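Local structure of glycoside hydrolase (Streptococcus pneumoniae serotype 4, 6ORH) at residues 34-39 with 265-270; 256-261 with 271-276; 389-394 with 434-439; 379-384 with 411-416. The protein probably hydrolyses terminal alpha-L-fucose linkages, as a family 29 glycoside hydrolase that acts on host-derived carbohydrate antigens. The protein carries 2 engineered substitutions. All blocks are in the same frame, centred on the assembly; numbering follows the deposited sequence.

Contact 1: residues 34-39 with 265-270. With NDG (2-acetamido-2-deoxy-alpha-D-glucopyranose), chain C; FUC (alpha-L-fucopyranose), chain B.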
# COMPACT_ATOMS: atom_id res chain seq x y z
N PHE A 34 8.05 -22.66 27.02
CA PHE A 34 7.97 -22.95 28.45
C PHE A 34 8.51 -21.79 29.29
O PHE A 34 8.14 -21.65 30.46
CB PHE A 34 8.65 -24.28 28.76
CG PHE A 34 7.90 -25.44 28.16
CD1 PHE A 34 6.83 -26.02 28.83
CD2 PHE A 34 8.21 -25.90 26.88
CE1 PHE A 34 6.11 -27.06 28.26
CE2 PHE A 34 7.48 -26.93 26.30
CZ PHE A 34 6.43 -27.50 26.99
N TYR A 35 9.36 -20.95 28.70
CA TYR A 35 9.90 -19.79 29.40
C TYR A 35 9.13 -18.52 29.08
O TYR A 35 9.51 -17.46 29.58
CB TYR A 35 11.38 -19.59 29.09
CG TYR A 35 12.29 -20.51 29.88
CD1 TYR A 35 12.41 -21.85 29.56
CD2 TYR A 35 12.96 -20.05 31.00
CE1 TYR A 35 13.21 -22.71 30.30
CE2 TYR A 35 13.78 -20.89 31.74
CZ TYR A 35 13.91 -22.22 31.39
OH TYR A 35 14.69 -23.07 32.14
N ASP A 36 8.07 -18.61 28.25
CA ASP A 36 7.22 -17.47 27.95
C ASP A 36 8.08 -16.31 27.44
O ASP A 36 8.04 -15.20 27.98
CB ASP A 36 6.34 -17.14 29.16
CG ASP A 36 5.23 -16.14 28.89
OD1 ASP A 36 4.87 -15.91 27.71
OD2 ASP A 36 4.71 -15.61 29.87
N GLN A 37 8.87 -16.56 26.38
CA GLN A 37 9.82 -15.59 25.85
C GLN A 37 9.95 -15.80 24.34
O GLN A 37 9.44 -16.80 23.82
CB GLN A 37 11.19 -15.75 26.50
CG GLN A 37 11.87 -17.09 26.20
CD GLN A 37 13.10 -17.36 27.05
OE1 GLN A 37 13.36 -16.71 28.07
NE2 GLN A 37 13.85 -18.38 26.68
N GLU A 38 10.55 -14.81 23.65
CA GLU A 38 10.66 -14.84 22.19
C GLU A 38 12.05 -15.30 21.77
O GLU A 38 12.20 -15.99 20.76
CB GLU A 38 10.30 -13.47 21.60
CG GLU A 38 8.79 -13.26 21.55
CD GLU A 38 8.16 -14.15 20.48
OE1 GLU A 38 8.41 -13.89 19.30
OE2 GLU A 38 7.42 -15.09 20.82
N TRP A 39 13.07 -14.92 22.55
CA TRP A 39 14.43 -15.39 22.31
C TRP A 39 14.95 -16.04 23.59
O TRP A 39 14.65 -15.54 24.68
CB TRP A 39 15.36 -14.23 21.95
CG TRP A 39 15.34 -13.75 20.53
CD1 TRP A 39 14.48 -14.13 19.53
CD2 TRP A 39 16.21 -12.76 19.95
NE1 TRP A 39 14.76 -13.45 18.37
CE2 TRP A 39 15.83 -12.61 18.60
CE3 TRP A 39 17.29 -12.00 20.45
CZ2 TRP A 39 16.48 -11.71 17.74
CZ3 TRP A 39 17.94 -11.13 19.59
CH2 TRP A 39 17.54 -11.00 18.25
N PHE A 265 6.45 -17.38 19.30
CA PHE A 265 6.16 -18.48 20.22
C PHE A 265 4.82 -18.24 20.90
O PHE A 265 4.29 -17.13 20.85
CB PHE A 265 7.29 -18.64 21.24
CG PHE A 265 8.55 -19.20 20.63
CD1 PHE A 265 9.48 -18.39 19.97
CD2 PHE A 265 8.79 -20.57 20.66
CE1 PHE A 265 10.62 -18.95 19.40
CE2 PHE A 265 9.94 -21.12 20.08
CZ PHE A 265 10.86 -20.30 19.46
N TYR A 266 4.26 -19.30 21.49
CA TYR A 266 2.99 -19.21 22.18
C TYR A 266 3.15 -18.49 23.52
O TYR A 266 4.05 -18.80 24.29
CB TYR A 266 2.42 -20.62 22.43
CG TYR A 266 1.12 -20.54 23.19
CD1 TYR A 266 -0.08 -20.34 22.53
CD2 TYR A 266 1.12 -20.59 24.58
CE1 TYR A 266 -1.28 -20.22 23.22
CE2 TYR A 266 -0.07 -20.48 25.29
CZ TYR A 266 -1.26 -20.30 24.61
OH TYR A 266 -2.45 -20.17 25.29
N HIS A 267 2.28 -17.50 23.76
CA HIS A 267 2.19 -16.80 25.05
C HIS A 267 0.72 -16.78 25.45
O HIS A 267 -0.14 -16.39 24.66
CB HIS A 267 2.71 -15.36 24.89
CG HIS A 267 4.11 -15.35 24.36
ND1 HIS A 267 5.17 -15.75 25.12
CD2 HIS A 267 4.60 -15.03 23.13
CE1 HIS A 267 6.28 -15.69 24.41
NE2 HIS A 267 5.96 -15.24 23.18
N GLU A 268 0.42 -17.22 26.69
CA GLU A 268 -0.97 -17.36 27.12
C GLU A 268 -1.75 -16.05 26.94
O GLU A 268 -2.93 -16.08 26.60
CB GLU A 268 -1.01 -17.79 28.59
CG GLU A 268 -2.41 -18.17 29.04
CD GLU A 268 -3.03 -19.33 28.28
OE1 GLU A 268 -2.29 -20.28 27.94
OE2 GLU A 268 -4.27 -19.29 28.04
N ASP A 269 -1.10 -14.92 27.23
CA ASP A 269 -1.79 -13.64 27.26
C ASP A 269 -1.98 -13.03 25.87
O ASP A 269 -2.55 -11.94 25.73
CB ASP A 269 -1.10 -12.67 28.23
CG ASP A 269 0.29 -12.17 27.83
OD1 ASP A 269 0.86 -12.67 26.83
OD2 ASP A 269 0.82 -11.28 28.54
N GLN A 270 -1.58 -13.74 24.81
CA GLN A 270 -1.77 -13.22 23.47
C GLN A 270 -2.97 -13.86 22.79
O GLN A 270 -3.36 -15.00 23.08
CB GLN A 270 -0.50 -13.42 22.65
CG GLN A 270 0.60 -12.46 23.07
CD GLN A 270 1.89 -12.58 22.30
OE1 GLN A 270 1.99 -13.34 21.33
NE2 GLN A 270 2.91 -11.85 22.75
C1 NDG C . 13.73 -9.13 15.37
C2 NDG C . 13.01 -10.44 15.04
C3 NDG C . 13.79 -11.22 13.98
C4 NDG C . 14.07 -10.34 12.72
C5 NDG C . 14.64 -8.97 13.18
C6 NDG C . 14.47 -8.05 11.95
C7 NDG C . 11.65 -11.34 16.90
C8 NDG C . 11.63 -12.07 18.22
O5 NDG C . 13.80 -8.34 14.15
O3 NDG C . 13.00 -12.38 13.62
O4 NDG C . 15.12 -10.99 12.01
O6 NDG C . 15.15 -6.84 12.20
O7 NDG C . 10.64 -10.84 16.43
N2 NDG C . 12.84 -11.21 16.28
O1 NDG C . 15.04 -9.38 15.82
C1 FUC B . 13.64 -13.60 13.43
C2 FUC B . 13.87 -14.45 14.67
C3 FUC B . 12.51 -14.73 15.30
C4 FUC B . 11.66 -15.57 14.35
C5 FUC B . 11.52 -14.79 13.02
C6 FUC B . 10.84 -15.61 11.94
O2 FUC B . 14.69 -13.69 15.56
O3 FUC B . 12.71 -15.43 16.55
O4 FUC B . 12.29 -16.87 14.17
O5 FUC B . 12.84 -14.35 12.50
O HOH W 1 1.63 -14.93 28.54
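His267 spans the gap to segment 34-39 with both ring nitrogens, each giving its hydrogen to a carboxylate. ND1 of His267 donates to OD1 of Asp36 over 2.6 Å, with the oxygen close to the ring plane and met nearly in line with its own C-O bond. NE2 of His267 reaches OE2 of Glu38 at 2.8 Å, again close to the ring plane but on the anti side of a carboxylate turned 63° from the ring. The syn lone pair of the same OE2 of Glu38 takes the backbone N of Phe265 at 2.9 Å, so two donors grip one oxygen. A bend in the Glu38 chain (chi2 -71°) sets CD in place for this double use. Both ring nitrogens donate, which suggests a doubly protonated imidazole that the two acids would stabilise. Next to this core, CE1 of Phe265 lies 3.6 Å from the carbonyl O of Glu38. Water 1 accepts from the backbone N of Asp269 and donates weakly to OD2 of Asp36.

In the second shell, OE1 of Glu38 accepts from the backbone N of Trp264, which fixes the rotation of the carboxylate. The Phe265 ring meets His28 and His77 edge-to-face, and both histidines bond the fucose. Beyond Glu38, NE1 of Trp39 donates to O2 of fucose at 2.8 Å through a bent bond (138°), and its ring meets His78 and Trp127 edge-to-face while packing on Val403 of the second subunit. Glu38 and Trp39 belong to the sugar pocket of this TIM-barrel glycosidase, with the His267 network behind them.

Contact 2: residues 256-261 with 271-276. With GAL (beta-D-galactopyranose), chain D.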
# COMPACT_ATOMS: atom_id res chain seq x y z
N ALA A 256 6.57 -14.07 2.46
CA ALA A 256 5.97 -13.17 3.45
C ALA A 256 5.63 -13.96 4.71
O ALA A 256 4.57 -14.57 4.75
CB ALA A 256 4.72 -12.56 2.86
N ASP A 257 6.53 -13.92 5.70
CA ASP A 257 6.31 -14.65 6.94
C ASP A 257 5.68 -13.74 7.98
O ASP A 257 6.05 -12.58 8.12
CB ASP A 257 7.64 -15.22 7.47
CG ASP A 257 8.71 -14.17 7.78
OD1 ASP A 257 8.86 -13.19 6.99
OD2 ASP A 257 9.40 -14.31 8.81
N VAL A 258 4.76 -14.31 8.77
CA VAL A 258 4.08 -13.50 9.77
C VAL A 258 3.47 -14.47 10.75
O VAL A 258 3.02 -15.55 10.34
CB VAL A 258 3.01 -12.59 9.11
CG1 VAL A 258 2.03 -13.39 8.24
CG2 VAL A 258 2.24 -11.78 10.15
N SER A 259 3.44 -14.06 12.02
CA SER A 259 2.83 -14.91 13.03
C SER A 259 1.33 -14.62 13.13
O SER A 259 0.90 -13.47 12.96
CB SER A 259 3.52 -14.71 14.35
OG SER A 259 2.99 -15.63 15.33
N ILE A 260 0.55 -15.66 13.46
CA ILE A 260 -0.86 -15.45 13.76
C ILE A 260 -1.02 -14.66 15.06
O ILE A 260 -2.09 -14.08 15.29
CB ILE A 260 -1.66 -16.78 13.77
CG1 ILE A 260 -3.15 -16.51 13.56
CG2 ILE A 260 -1.42 -17.56 15.06
CD1 ILE A 260 -3.97 -17.78 13.47
N ARG A 261 0.04 -14.58 15.86
CA ARG A 261 0.03 -13.86 17.13
C ARG A 261 1.05 -12.73 17.09
O ARG A 261 1.85 -12.62 16.14
CB ARG A 261 0.35 -14.84 18.27
CG ARG A 261 -0.82 -15.74 18.66
CD ARG A 261 -0.40 -17.18 19.00
NE ARG A 261 -1.60 -17.82 19.51
CZ ARG A 261 -2.07 -17.67 20.75
NH1 ARG A 261 -1.39 -16.95 21.64
NH2 ARG A 261 -3.23 -18.20 21.06
N ASP A 271 -3.54 -13.14 21.82
CA ASP A 271 -4.64 -13.64 21.03
C ASP A 271 -4.23 -13.69 19.56
O ASP A 271 -3.43 -12.86 19.12
CB ASP A 271 -5.83 -12.70 21.18
CG ASP A 271 -6.41 -12.76 22.59
OD1 ASP A 271 -6.75 -13.86 23.03
OD2 ASP A 271 -6.52 -11.70 23.22
N PRO A 272 -4.82 -14.60 18.75
CA PRO A 272 -4.58 -14.61 17.30
C PRO A 272 -5.19 -13.39 16.63
O PRO A 272 -6.15 -12.79 17.13
CB PRO A 272 -5.32 -15.83 16.77
CG PRO A 272 -6.40 -16.06 17.84
CD PRO A 272 -5.78 -15.64 19.16
N LYS A 273 -4.65 -13.06 15.45
CA LYS A 273 -5.19 -12.01 14.61
C LYS A 273 -6.65 -12.27 14.27
O LYS A 273 -7.10 -13.41 14.13
CB LYS A 273 -4.31 -11.92 13.35
CG LYS A 273 -2.97 -11.25 13.64
CD LYS A 273 -2.08 -11.22 12.40
CE LYS A 273 -0.76 -10.48 12.57
NZ LYS A 273 0.08 -10.96 13.69
N SER A 274 -7.42 -11.20 14.05
CA SER A 274 -8.79 -11.37 13.56
C SER A 274 -8.83 -11.91 12.13
O SER A 274 -7.85 -11.80 11.37
CB SER A 274 -9.54 -10.04 13.61
OG SER A 274 -8.94 -9.12 12.70
N LEU A 275 -10.00 -12.42 11.73
CA LEU A 275 -10.20 -12.78 10.34
C LEU A 275 -9.90 -11.59 9.43
O LEU A 275 -9.24 -11.74 8.42
CB LEU A 275 -11.61 -13.34 10.10
CG LEU A 275 -11.91 -13.74 8.67
CD1 LEU A 275 -11.00 -14.87 8.21
CD2 LEU A 275 -13.38 -14.13 8.50
N GLU A 276 -10.42 -10.40 9.80
CA GLU A 276 -10.23 -9.19 9.02
C GLU A 276 -8.73 -8.96 8.78
O GLU A 276 -8.31 -8.67 7.66
CB GLU A 276 -10.85 -7.98 9.73
CG GLU A 276 -11.11 -6.80 8.81
CD GLU A 276 -12.17 -5.83 9.30
OE1 GLU A 276 -13.08 -6.28 10.03
OE2 GLU A 276 -12.09 -4.63 8.97
C1 GAL D . 14.84 -11.09 10.59
C2 GAL D . 16.23 -11.27 9.94
C3 GAL D . 16.11 -11.79 8.50
C4 GAL D . 15.09 -12.93 8.38
C5 GAL D . 13.78 -12.47 9.04
C6 GAL D . 12.67 -13.49 8.98
O2 GAL D . 16.91 -10.01 9.90
O3 GAL D . 17.42 -12.20 8.00
O4 GAL D . 15.56 -14.14 9.04
O5 GAL D . 14.06 -12.27 10.45
O6 GAL D . 11.44 -12.87 9.42
O HOH W 2 2.62 -10.32 14.30
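Lys273 lies against the end of strand 250-259 and holds it at two points, by its backbone and by its ammonium. The tight part centres on O of Ile260. It accepts from the backbone N of Lys273 at 2.8 Å, nearly along the C=O axis (170°), and is also approached by CA of Pro272 at 3.2 Å in a CA-H...O contact. Beside it, CG1 of Ile260 meets CB of Pro272 at 3.9 Å, the two side chains lying side by side. The extended Lys273 chain runs on past this carbonyl, CG standing 3.4 Å from O of Ile260, until a final turn (chi4 56°) brings NZ to O of Ser259 at 2.7 Å. CE of Lys273 meanwhile touches CG2 of Val258, crossing that side chain at a slant.

The packing is looser elsewhere. Water 2 bridges NZ of Lys273 and O of Arg261. CD of Pro272 rests over one face of the Arg261 guanidinium, 4.1 Å from NH2 of Arg261, whose charge is paired mainly with Asp308. Asp271 lies on the exposed side.

Ser259 forms an ST turn, its OG accepting from N of Arg261, and also bonds Gly263. At the other end of the strand segment, OD2 of Asp257 accepts from O6 of galactose at 2.6 Å. Ser274 then N-caps helix 275-284, so the contact sits at the loop connecting strand 250-259 to that helix in a right-handed beta-alpha-beta unit of the TIM barrel.

Contact 3: residues 389-394 with 434-439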
# COMPACT_ATOMS: atom_id res chain seq x y z
N GLN A 389 8.90 -12.58 -15.66
CA GLN A 389 8.00 -11.53 -15.21
C GLN A 389 8.24 -10.25 -16.02
O GLN A 389 9.40 -9.85 -16.25
CB GLN A 389 8.32 -11.25 -13.72
CG GLN A 389 7.32 -10.31 -13.05
CD GLN A 389 7.55 -10.11 -11.57
OE1 GLN A 389 8.48 -10.70 -11.00
NE2 GLN A 389 6.70 -9.31 -10.93
N ARG A 390 7.16 -9.57 -16.43
CA ARG A 390 7.30 -8.49 -17.41
C ARG A 390 6.54 -7.22 -17.05
O ARG A 390 7.08 -6.12 -17.20
CB ARG A 390 6.80 -8.98 -18.79
CG ARG A 390 7.55 -10.20 -19.31
CD ARG A 390 6.82 -10.88 -20.50
NE ARG A 390 7.64 -11.99 -20.91
CZ ARG A 390 8.07 -12.25 -22.15
NH1 ARG A 390 7.67 -11.50 -23.18
NH2 ARG A 390 8.86 -13.28 -22.36
N ILE A 391 5.28 -7.35 -16.58
CA ILE A 391 4.41 -6.19 -16.46
C ILE A 391 4.87 -5.29 -15.32
O ILE A 391 5.13 -5.80 -14.24
CB ILE A 391 2.94 -6.62 -16.29
CG1 ILE A 391 2.46 -7.24 -17.60
CG2 ILE A 391 2.08 -5.42 -15.90
CD1 ILE A 391 1.15 -8.03 -17.46
N ALA A 392 4.93 -3.99 -15.59
CA ALA A 392 5.38 -3.02 -14.59
C ALA A 392 4.30 -2.01 -14.22
O ALA A 392 4.46 -1.28 -13.23
CB ALA A 392 6.63 -2.33 -15.11
N ALA A 393 3.21 -1.91 -15.02
CA ALA A 393 2.12 -1.02 -14.65
C ALA A 393 0.86 -1.41 -15.40
O ALA A 393 0.92 -1.72 -16.59
CB ALA A 393 2.44 0.43 -14.97
N PHE A 394 -0.27 -1.37 -14.69
CA PHE A 394 -1.54 -1.66 -15.34
C PHE A 394 -2.65 -0.93 -14.58
O PHE A 394 -2.49 -0.54 -13.42
CB PHE A 394 -1.78 -3.18 -15.43
CG PHE A 394 -2.10 -3.78 -14.08
CD1 PHE A 394 -1.07 -4.08 -13.19
CD2 PHE A 394 -3.41 -3.89 -13.63
CE1 PHE A 394 -1.35 -4.51 -11.90
CE2 PHE A 394 -3.70 -4.31 -12.34
CZ PHE A 394 -2.66 -4.67 -11.48
N THR A 434 0.12 -0.71 -19.26
CA THR A 434 0.68 0.59 -19.63
C THR A 434 2.21 0.60 -19.64
O THR A 434 2.85 1.45 -20.26
CB THR A 434 0.09 1.74 -18.79
OG1 THR A 434 0.50 1.59 -17.42
CG2 THR A 434 -1.41 1.81 -18.90
N GLU A 435 2.81 -0.35 -18.92
CA GLU A 435 4.26 -0.48 -18.94
C GLU A 435 4.66 -1.95 -18.77
O GLU A 435 4.06 -2.65 -17.96
CB GLU A 435 4.90 0.37 -17.83
CG GLU A 435 6.39 0.46 -18.01
CD GLU A 435 7.11 1.23 -16.92
OE1 GLU A 435 6.69 2.38 -16.67
OE2 GLU A 435 8.14 0.71 -16.40
N SER A 436 5.64 -2.43 -19.56
CA SER A 436 6.06 -3.81 -19.50
C SER A 436 7.48 -3.92 -20.03
O SER A 436 7.84 -3.23 -20.99
CB SER A 436 5.07 -4.70 -20.27
OG SER A 436 5.35 -6.07 -20.11
N GLN A 437 8.28 -4.78 -19.39
CA GLN A 437 9.68 -4.93 -19.79
C GLN A 437 9.83 -5.68 -21.10
O GLN A 437 10.89 -5.58 -21.73
CB GLN A 437 10.49 -5.65 -18.71
CG GLN A 437 10.42 -4.95 -17.35
CD GLN A 437 11.48 -5.49 -16.41
OE1 GLN A 437 12.00 -6.60 -16.57
NE2 GLN A 437 11.87 -4.67 -15.45
N ALA A 438 8.79 -6.43 -21.49
CA ALA A 438 8.79 -7.21 -22.72
C ALA A 438 7.34 -7.42 -23.12
O ALA A 438 6.43 -7.01 -22.39
CB ALA A 438 9.49 -8.53 -22.53
N LEU A 439 7.11 -8.03 -24.30
CA LEU A 439 5.72 -8.14 -24.72
C LEU A 439 4.94 -8.90 -23.65
O LEU A 439 5.39 -9.93 -23.16
CB LEU A 439 5.63 -8.76 -26.12
CG LEU A 439 5.82 -10.27 -26.25
CD1 LEU A 439 4.51 -11.01 -26.01
CD2 LEU A 439 6.37 -10.63 -27.63
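Arg390 extends alongside the turn that follows strand 428-436, with the methyl of Ala438 over one face of its guanidinium and the carbonyl of Leu439 near its edge. NH1 of Arg390 donates to O of Leu439 at 2.8 Å, on a lone pair in the carbonyl plane, while CB of Ala438 stands 3.5 Å from that NH1. Ser436 turns its hydroxyl forward along the chain: OG, anti to the backbone N (chi1 -173°), donates to O of Ala438 at 2.7 Å and flanks CB of Arg390. Ile391 and Ser436 share one sheet face as a non-hydrogen-bonded pair. The hydrogen-bonded pair Ala393 and Glu435 shares the other, with CB meeting CB at 3.8 Å. The Glu435 chain stretches out until OE2 lies 3.6 Å from CB of Ala392. OG1 of Thr434 touches CB of Ala393 and is hydrogen-bonded to Glu237 of the second subunit.

Two classic bulges shape the antiparallel pairing: N of Ala392 and of Ala393 both donate to O of Glu435, and N of Thr434 and of Glu435 both donate to O of Ala393. Leu387 O and Lys5 O accept from NH2 of Arg390, whose charge is probably spread over neutral carbonyl dipoles, one tying the turn to segment 389-394.

Contact 4: residues 379-384 with 411-416; sequences IELRED and HTVGYK
Glu383 and Gly414 form a closed pair of hydrogen bonds where strand 378-382 of the F5/8 type C domain meets the loop between strands 403-410 and 417-426. N of Glu383 donates to O of Gly414 at 3.0 Å, and N of Gly414 returns to OE1 of Glu383 at 2.8 Å, on its anti lone pair. OE2 of Glu383 accepts from the backbone N of Arg390 and of Ile391.

Charged groups gather at the other end. NE of Arg382 makes a salt bridge with OE2 of Glu380 at 2.7 Å, nearly in the guanidinium plane. The Lys416 chain runs alongside Arg382, its NZ 4.1 Å from NH2 of Arg382 and paired with Glu22.

Waters join what does not touch directly. Water 3 links OE1 of Glu380, NH2 of Arg382 and NZ of Lys416. Water 4 spans NH1 of Arg382 and OH of Tyr415, and water 6, over one face of that ring, donates to O of Glu383 and of Tyr415.

Apolar contact comes from Val413, whose CG1 meets CB of Leu381 at 3.9 Å, the side chains crossing at about a right angle. The like charges of Arg382 and Lys416 would repel; water 3, Glu22 and Glu380, itself shared with Lys444, probably offset this in part.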
# COMPACT_ATOMS: atom_id res chain seq x y z
N ILE A 379 -10.49 -8.30 -8.95
CA ILE A 379 -10.00 -8.82 -10.22
C ILE A 379 -8.70 -9.60 -9.96
O ILE A 379 -7.91 -9.19 -9.13
CB ILE A 379 -9.84 -7.72 -11.29
CG1 ILE A 379 -9.58 -8.32 -12.67
CG2 ILE A 379 -8.75 -6.71 -10.87
CD1 ILE A 379 -9.62 -7.34 -13.86
N GLU A 380 -8.55 -10.76 -10.63
CA GLU A 380 -7.30 -11.53 -10.58
C GLU A 380 -6.67 -11.56 -11.97
O GLU A 380 -7.35 -11.82 -12.98
CB GLU A 380 -7.58 -12.96 -10.08
CG GLU A 380 -6.34 -13.87 -10.18
CD GLU A 380 -6.63 -15.31 -9.79
OE1 GLU A 380 -7.51 -15.53 -8.95
OE2 GLU A 380 -5.94 -16.22 -10.32
N LEU A 381 -5.35 -11.29 -12.05
CA LEU A 381 -4.59 -11.38 -13.29
C LEU A 381 -3.41 -12.32 -13.01
O LEU A 381 -2.89 -12.31 -11.88
CB LEU A 381 -4.04 -9.99 -13.64
CG LEU A 381 -5.04 -8.84 -13.77
CD1 LEU A 381 -4.29 -7.53 -14.07
CD2 LEU A 381 -6.06 -9.12 -14.86
N ARG A 382 -2.96 -13.07 -14.01
CA ARG A 382 -1.75 -13.90 -13.84
C ARG A 382 -0.86 -13.80 -15.07
O ARG A 382 -1.32 -13.88 -16.22
CB ARG A 382 -2.09 -15.38 -13.68
CG ARG A 382 -2.93 -15.70 -12.45
CD ARG A 382 -2.85 -17.20 -12.16
NE ARG A 382 -3.74 -17.58 -11.08
CZ ARG A 382 -3.69 -18.78 -10.49
NH1 ARG A 382 -2.77 -19.65 -10.88
NH2 ARG A 382 -4.53 -19.08 -9.51
N GLU A 383 0.45 -13.66 -14.83
CA GLU A 383 1.43 -13.72 -15.90
C GLU A 383 1.83 -15.16 -16.17
O GLU A 383 1.40 -16.07 -15.47
CB GLU A 383 2.69 -12.91 -15.58
CG GLU A 383 2.48 -11.44 -15.81
CD GLU A 383 3.73 -10.61 -15.56
OE1 GLU A 383 4.03 -10.36 -14.37
OE2 GLU A 383 4.31 -10.14 -16.56
N ASP A 384 2.63 -15.38 -17.21
CA ASP A 384 3.18 -16.70 -17.42
C ASP A 384 4.66 -16.68 -17.07
O ASP A 384 5.49 -16.35 -17.90
CB ASP A 384 2.98 -17.19 -18.86
CG ASP A 384 3.54 -18.58 -19.13
OD1 ASP A 384 4.12 -19.22 -18.20
OD2 ASP A 384 3.43 -19.03 -20.29
N HIS A 411 1.24 -1.88 -10.03
CA HIS A 411 2.49 -2.00 -10.75
C HIS A 411 2.60 -3.38 -11.39
O HIS A 411 2.30 -3.55 -12.58
CB HIS A 411 3.67 -1.74 -9.78
CG HIS A 411 3.74 -0.35 -9.26
ND1 HIS A 411 4.72 0.54 -9.67
CD2 HIS A 411 3.01 0.30 -8.33
CE1 HIS A 411 4.56 1.69 -9.02
NE2 HIS A 411 3.52 1.56 -8.20
N THR A 412 3.06 -4.37 -10.60
CA THR A 412 3.33 -5.71 -11.10
C THR A 412 2.08 -6.60 -11.07
O THR A 412 1.07 -6.31 -10.40
CB THR A 412 4.45 -6.37 -10.28
OG1 THR A 412 4.13 -6.15 -8.89
CG2 THR A 412 5.81 -5.76 -10.58
N VAL A 413 2.18 -7.69 -11.83
CA VAL A 413 1.20 -8.76 -11.78
C VAL A 413 1.89 -9.97 -11.13
O VAL A 413 1.50 -10.38 -10.03
CB VAL A 413 0.66 -9.04 -13.20
CG1 VAL A 413 -0.20 -10.31 -13.21
CG2 VAL A 413 -0.19 -7.87 -13.71
N GLY A 414 2.89 -10.55 -11.80
CA GLY A 414 3.60 -11.69 -11.25
C GLY A 414 2.82 -13.00 -11.44
O GLY A 414 2.00 -13.12 -12.36
N TYR A 415 3.04 -13.96 -10.53
CA TYR A 415 2.38 -15.25 -10.64
C TYR A 415 0.86 -15.07 -10.56
O TYR A 415 0.08 -15.75 -11.25
CB TYR A 415 2.82 -16.16 -9.49
CG TYR A 415 2.35 -17.57 -9.69
CD1 TYR A 415 3.09 -18.44 -10.48
CD2 TYR A 415 1.17 -18.00 -9.11
CE1 TYR A 415 2.65 -19.74 -10.70
CE2 TYR A 415 0.71 -19.29 -9.32
CZ TYR A 415 1.45 -20.14 -10.13
OH TYR A 415 1.08 -21.44 -10.33
N LYS A 416 0.44 -14.19 -9.65
CA LYS A 416 -0.97 -13.96 -9.41
C LYS A 416 -1.11 -12.64 -8.68
O LYS A 416 -0.46 -12.40 -7.67
CB LYS A 416 -1.50 -15.08 -8.50
CG LYS A 416 -2.89 -14.86 -7.93
CD LYS A 416 -3.36 -16.15 -7.24
CE LYS A 416 -4.63 -15.98 -6.42
NZ LYS A 416 -5.05 -17.29 -5.85
O HOH W 3 -6.88 -17.92 -7.95
O HOH W 4 -1.55 -22.16 -9.73
O HOH W 5 4.82 -8.19 -13.03
O HOH W 6 1.04 -17.49 -13.16

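Overall arrangement
From the N terminus, contact 1 opens at the end of helix 31-35 and closes a loop of more than 220 residues at 265-270, joining two loops of the fucosidase barrel. Contact 2 opens at 256-261, before that closure, and closes at 271-276 within one beta-alpha-beta unit, so the two cross; they touch where Arg261 lies against Tyr266, His267 and Gln270. In the F5/8 type C region, contact 4 opens at 379-384 and closes at 411-416, after contact 3 has opened at 389-394; contact 3 closes last, at 434-439. Contact 3 lies within one antiparallel sheet, contact 4 beside the other, and the Glu383 bonds tie them. The centres of contacts 1 and 3 lie about 45 Å apart.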